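Local coordinates for serine rich repeat protein-1 (Srr-1) (Streptococcus agalactiae NEM316, PDB 4RMB) that acts as a cell-surface adhesin whose domain captured here binds keratin 4, probably helping the bacterium attach to host epithelium, at residues Gly32-Ile37 / Trp98-Ile103; Thr16-Glu21 / Thr107-Leu112. All coordinates share one frame; numbering follows the deposited sequence.

Contact 1 of 2, residues Gly32-Ile37 / Trp98-Ile103; sequences GNLYTI and WKTNSI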
# COMPACT_ATOMS: atom_id res chain seq x y z
N GLY B 32 -22.67 -2.90 16.71
CA GLY B 32 -21.70 -2.69 17.76
C GLY B 32 -20.76 -1.56 17.39
O GLY B 32 -21.05 -0.80 16.47
N ASN B 33 -19.63 -1.45 18.09
CA ASN B 33 -18.67 -0.38 17.81
C ASN B 33 -17.86 -0.63 16.55
O ASN B 33 -17.85 -1.74 16.02
CB ASN B 33 -17.69 -0.22 18.96
CG ASN B 33 -18.36 0.19 20.24
OD1 ASN B 33 -19.41 0.82 20.23
ND2 ASN B 33 -17.74 -0.15 21.37
N LEU B 34 -17.20 0.42 16.09
CA LEU B 34 -16.32 0.31 14.93
C LEU B 34 -15.06 -0.32 15.48
O LEU B 34 -14.64 -0.02 16.60
CB LEU B 34 -15.99 1.68 14.36
CG LEU B 34 -17.12 2.45 13.67
CD1 LEU B 34 -17.24 3.84 14.28
CD2 LEU B 34 -16.83 2.55 12.19
N TYR B 35 -14.45 -1.20 14.70
CA TYR B 35 -13.23 -1.88 15.10
C TYR B 35 -12.26 -1.90 13.93
O TYR B 35 -12.65 -1.72 12.78
CB TYR B 35 -13.49 -3.35 15.43
CG TYR B 35 -13.96 -3.67 16.82
CD1 TYR B 35 -15.28 -3.42 17.21
CD2 TYR B 35 -13.10 -4.26 17.74
CE1 TYR B 35 -15.71 -3.75 18.49
CE2 TYR B 35 -13.52 -4.59 19.02
CZ TYR B 35 -14.83 -4.34 19.38
OH TYR B 35 -15.25 -4.70 20.64
N THR B 36 -10.99 -2.13 14.24
CA THR B 36 -10.01 -2.31 13.19
C THR B 36 -9.32 -3.61 13.53
O THR B 36 -8.83 -3.80 14.65
CB THR B 36 -8.97 -1.18 13.10
OG1 THR B 36 -9.53 -0.10 12.35
CG2 THR B 36 -7.69 -1.67 12.39
N ILE B 37 -9.31 -4.53 12.58
CA ILE B 37 -8.66 -5.81 12.76
C ILE B 37 -7.53 -5.85 11.75
O ILE B 37 -7.71 -5.50 10.59
CB ILE B 37 -9.64 -6.97 12.51
CG1 ILE B 37 -10.75 -6.94 13.57
CG2 ILE B 37 -8.89 -8.30 12.52
CD1 ILE B 37 -11.82 -7.98 13.39
N TRP B 98 -12.67 0.77 18.72
CA TRP B 98 -12.62 2.23 18.66
C TRP B 98 -13.59 2.87 19.66
O TRP B 98 -13.72 4.09 19.73
CB TRP B 98 -12.90 2.72 17.23
CG TRP B 98 -11.81 2.34 16.26
CD1 TRP B 98 -11.93 1.56 15.16
CD2 TRP B 98 -10.42 2.72 16.33
NE1 TRP B 98 -10.71 1.41 14.54
CE2 TRP B 98 -9.77 2.10 15.24
CE3 TRP B 98 -9.66 3.49 17.22
CZ2 TRP B 98 -8.40 2.26 15.00
CZ3 TRP B 98 -8.29 3.65 16.98
CH2 TRP B 98 -7.67 3.02 15.88
N LYS B 99 -14.26 2.01 20.42
CA LYS B 99 -15.17 2.40 21.48
C LYS B 99 -16.37 3.29 21.14
O LYS B 99 -16.91 3.97 22.01
CB LYS B 99 -14.35 3.02 22.61
CG LYS B 99 -13.32 2.04 23.15
CD LYS B 99 -12.03 2.72 23.58
CE LYS B 99 -12.06 3.11 25.04
NZ LYS B 99 -10.94 4.04 25.38
N THR B 100 -16.79 3.26 19.89
CA THR B 100 -17.94 4.04 19.46
C THR B 100 -18.47 3.48 18.15
O THR B 100 -17.75 2.79 17.43
CB THR B 100 -17.57 5.52 19.25
OG1 THR B 100 -18.71 6.23 18.74
CG2 THR B 100 -16.41 5.65 18.28
N ASN B 101 -19.73 3.76 17.85
CA ASN B 101 -20.33 3.29 16.61
C ASN B 101 -20.36 4.46 15.64
O ASN B 101 -20.95 4.38 14.56
CB ASN B 101 -21.75 2.78 16.86
CG ASN B 101 -22.69 3.88 17.30
OD1 ASN B 101 -22.35 4.69 18.17
ND2 ASN B 101 -23.87 3.92 16.70
N SER B 102 -19.69 5.54 16.02
CA SER B 102 -19.65 6.74 15.19
C SER B 102 -18.35 7.53 15.30
O SER B 102 -18.01 8.03 16.37
CB SER B 102 -20.84 7.64 15.55
OG SER B 102 -20.72 8.91 14.93
N ILE B 103 -17.63 7.63 14.19
CA ILE B 103 -16.39 8.39 14.13
C ILE B 103 -16.66 9.56 13.18
O ILE B 103 -16.96 9.35 12.00
CB ILE B 103 -15.21 7.54 13.62
CG1 ILE B 103 -14.84 6.49 14.67
CG2 ILE B 103 -14.01 8.43 13.30
CD1 ILE B 103 -13.65 5.62 14.30
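Leu-34 is held by 98-103 through both its amide and its carbonyl. Three hydrogen bonds join 32-37 to 98-103, two of them between main chains. Leu-34 N donates to Thr-100 O at 2.8 Å and almost straight, 171° at the hydrogen. Leu-34 O in turn accepts from Trp-98 N at 3.0 Å. The third bond uses a side chain from each segment: Trp-98 NE1 reaches Thr-36 OG1 over 2.9 Å, with the hydroxyl oxygen only 4° out of the indole plane. With chi1 of -82°, Thr-36 keeps OG1 beside its own N and turned to the indole edge; the same oxygen is also bonded to Thr-125 O on the neighbouring strand 120-127, which fixes the rotation of the hydroxyl.

Apolar contact comes mainly from Leu-34. Its CD1 branch lies 3.6 Å from Ile-103 CG1 and reaches the backbone where the chain turns, 3.5 Å from Ser-102 N, while CB stands 4.1 Å from Trp-98 CD1. Asn-33 runs its amide alongside the main chain at Lys-99 and Thr-100, with CG 3.5 Å from Thr-100 N.

Within 98-103, Ser-102 N donates to Thr-100 OG1, an ST turn that shapes the bend into strand 102-103. Asn-101 ND2 binds Phe-27 O, linking that bend to the end of strand 25-26. Strands 35-40 and 93-97 are antiparallel neighbours; the bond from Trp-98 N to Leu-34 O extends their pairing by one step, and that from Leu-34 N to Thr-100 O departs from it. Here the chain passes from strand 93-97 of the larger sheet to strand 102-103, paired with 25-26, in this variant of the DEv-IgG fold.

Contact 2 of 2, residues Thr16-Glu21 / Thr107-Leu112; sequences TQINPE and TSYVVL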
# COMPACT_ATOMS: atom_id res chain seq x y z
N THR B 16 -1.75 1.83 9.07
CA THR B 16 -3.15 1.84 8.68
C THR B 16 -3.72 3.20 9.07
O THR B 16 -3.68 3.58 10.24
CB THR B 16 -3.96 0.73 9.39
OG1 THR B 16 -3.41 -0.55 9.07
CG2 THR B 16 -5.41 0.76 8.95
N GLN B 17 -4.22 3.93 8.09
CA GLN B 17 -4.82 5.22 8.36
C GLN B 17 -6.32 4.97 8.49
O GLN B 17 -6.91 4.32 7.64
CB GLN B 17 -4.56 6.20 7.22
CG GLN B 17 -3.10 6.52 6.99
CD GLN B 17 -2.92 7.53 5.87
OE1 GLN B 17 -3.56 7.42 4.82
NE2 GLN B 17 -2.04 8.50 6.08
N ILE B 18 -6.91 5.47 9.57
CA ILE B 18 -8.34 5.29 9.80
C ILE B 18 -9.07 6.58 9.43
O ILE B 18 -8.76 7.64 9.96
CB ILE B 18 -8.63 4.95 11.27
CG1 ILE B 18 -7.89 3.68 11.68
CG2 ILE B 18 -10.14 4.75 11.46
CD1 ILE B 18 -8.34 2.45 10.93
N ASN B 19 -10.03 6.45 8.52
CA ASN B 19 -10.83 7.56 8.02
C ASN B 19 -10.02 8.65 7.32
O ASN B 19 -10.17 9.84 7.61
CB ASN B 19 -11.66 8.19 9.14
CG ASN B 19 -12.70 9.15 8.61
OD1 ASN B 19 -13.12 9.04 7.46
ND2 ASN B 19 -13.14 10.09 9.45
N PRO B 20 -9.14 8.26 6.39
CA PRO B 20 -8.36 9.29 5.70
C PRO B 20 -9.24 10.09 4.73
O PRO B 20 -8.85 11.15 4.25
CB PRO B 20 -7.29 8.48 4.97
CG PRO B 20 -8.01 7.20 4.66
CD PRO B 20 -8.72 6.91 5.96
N GLU B 21 -10.44 9.58 4.45
CA GLU B 21 -11.34 10.26 3.53
C GLU B 21 -12.12 11.38 4.21
O GLU B 21 -12.80 12.16 3.54
CB GLU B 21 -12.30 9.25 2.88
CG GLU B 21 -11.61 8.29 1.92
CD GLU B 21 -12.54 7.25 1.32
OE1 GLU B 21 -12.08 6.43 0.50
OE2 GLU B 21 -13.74 7.24 1.68
N THR B 107 -12.36 13.26 12.51
CA THR B 107 -11.56 12.39 13.36
C THR B 107 -10.93 11.27 12.55
O THR B 107 -11.60 10.61 11.76
CB THR B 107 -12.41 11.75 14.46
OG1 THR B 107 -13.00 12.78 15.27
CG2 THR B 107 -11.55 10.84 15.34
N SER B 108 -9.63 11.07 12.76
CA SER B 108 -8.90 10.02 12.07
C SER B 108 -7.87 9.43 13.03
O SER B 108 -7.48 10.07 14.00
CB SER B 108 -8.18 10.57 10.84
OG SER B 108 -9.10 11.14 9.92
N TYR B 109 -7.45 8.20 12.77
CA TYR B 109 -6.45 7.54 13.60
C TYR B 109 -5.40 6.95 12.69
O TYR B 109 -5.62 6.80 11.49
CB TYR B 109 -7.08 6.41 14.42
CG TYR B 109 -8.13 6.85 15.41
CD1 TYR B 109 -7.76 7.39 16.65
CD2 TYR B 109 -9.49 6.73 15.12
CE1 TYR B 109 -8.72 7.80 17.56
CE2 TYR B 109 -10.46 7.14 16.03
CZ TYR B 109 -10.07 7.68 17.25
OH TYR B 109 -11.02 8.09 18.15
N VAL B 110 -4.25 6.62 13.26
CA VAL B 110 -3.18 5.99 12.50
C VAL B 110 -2.66 4.88 13.39
O VAL B 110 -2.30 5.11 14.54
CB VAL B 110 -2.02 6.94 12.19
CG1 VAL B 110 -0.93 6.20 11.43
CG2 VAL B 110 -2.52 8.12 11.37
N VAL B 111 -2.67 3.66 12.87
CA VAL B 111 -2.17 2.54 13.64
C VAL B 111 -0.85 2.12 13.03
O VAL B 111 -0.77 1.84 11.84
CB VAL B 111 -3.14 1.34 13.62
CG1 VAL B 111 -2.55 0.19 14.43
CG2 VAL B 111 -4.49 1.76 14.21
N LEU B 112 0.18 2.11 13.86
CA LEU B 112 1.51 1.74 13.39
C LEU B 112 1.87 0.38 13.97
O LEU B 112 1.91 0.22 15.18
CB LEU B 112 2.53 2.78 13.84
CG LEU B 112 2.28 4.23 13.40
CD1 LEU B 112 3.25 5.15 14.11
CD2 LEU B 112 2.44 4.34 11.89
O HOH W 1 -1.39 -0.86 10.81
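Ile-18 and Tyr-109 form a hydrogen-bonded antiparallel pair: Ile-18 N donates to Tyr-109 O at 2.7 Å, and the return bond from Tyr-109 N to Ile-18 O is longer, 3.2 Å, and more bent, 153° at the hydrogen. Thr-16 and Val-111 make a second such pair. Between them Gln-17 faces Val-110 without direct backbone bonds, but Val-110 CA approaches Thr-16 O to 3.3 Å in a CA-H...O contact. On the face carrying Ile-18 and Tyr-109, their side chains cross at a slant, CB to CB 3.8 Å, and Ile-18 CG2 meets the tyrosine ring at its edge. The ladder joins strands 11-18 and 108-116 of the variant DEv-IgG fold, and a strand of the second subunit pairs with residues 16-18, continuing the sheet across the interface. Past the ladder, Asn-19 turns its amide back with CG anti to N (chi1 -168°), and ND2 donates to Thr-107 O at 2.8 Å. Its OD1 takes bonds from Lys-23 N and from Asn-151 ND2 of the second subunit, which hold the amide in place. At the other end, a water bonded to Thr-16 OG1 donates to Val-111 O, and Ser-124 OG also binds OG1.

In the fold
Contacts 1 and 2, with centres 13 Å apart, meet mainly through the indole of Trp-98. Its benzene side reaches both strands of contact 2: CZ2 lies 3.6 Å from Ile-18 CG1, CZ3 the same distance from Tyr-109 CG, and CH2 3.8 Å from Val-111 CG2. The indole and the Tyr-109 ring stack, and Tyr-85 meets both. Ile-18 CD1 also comes within 3.2 Å of Thr-36 OG1. Residues from two sheets thus share one interior, since 35-40 belongs to one and 11-18 and 108-116 to the other. Only a short link separates strand 102-103 from strand 108-116. The second subunit reaches 16-21 of contact 2 but neither segment of contact 1.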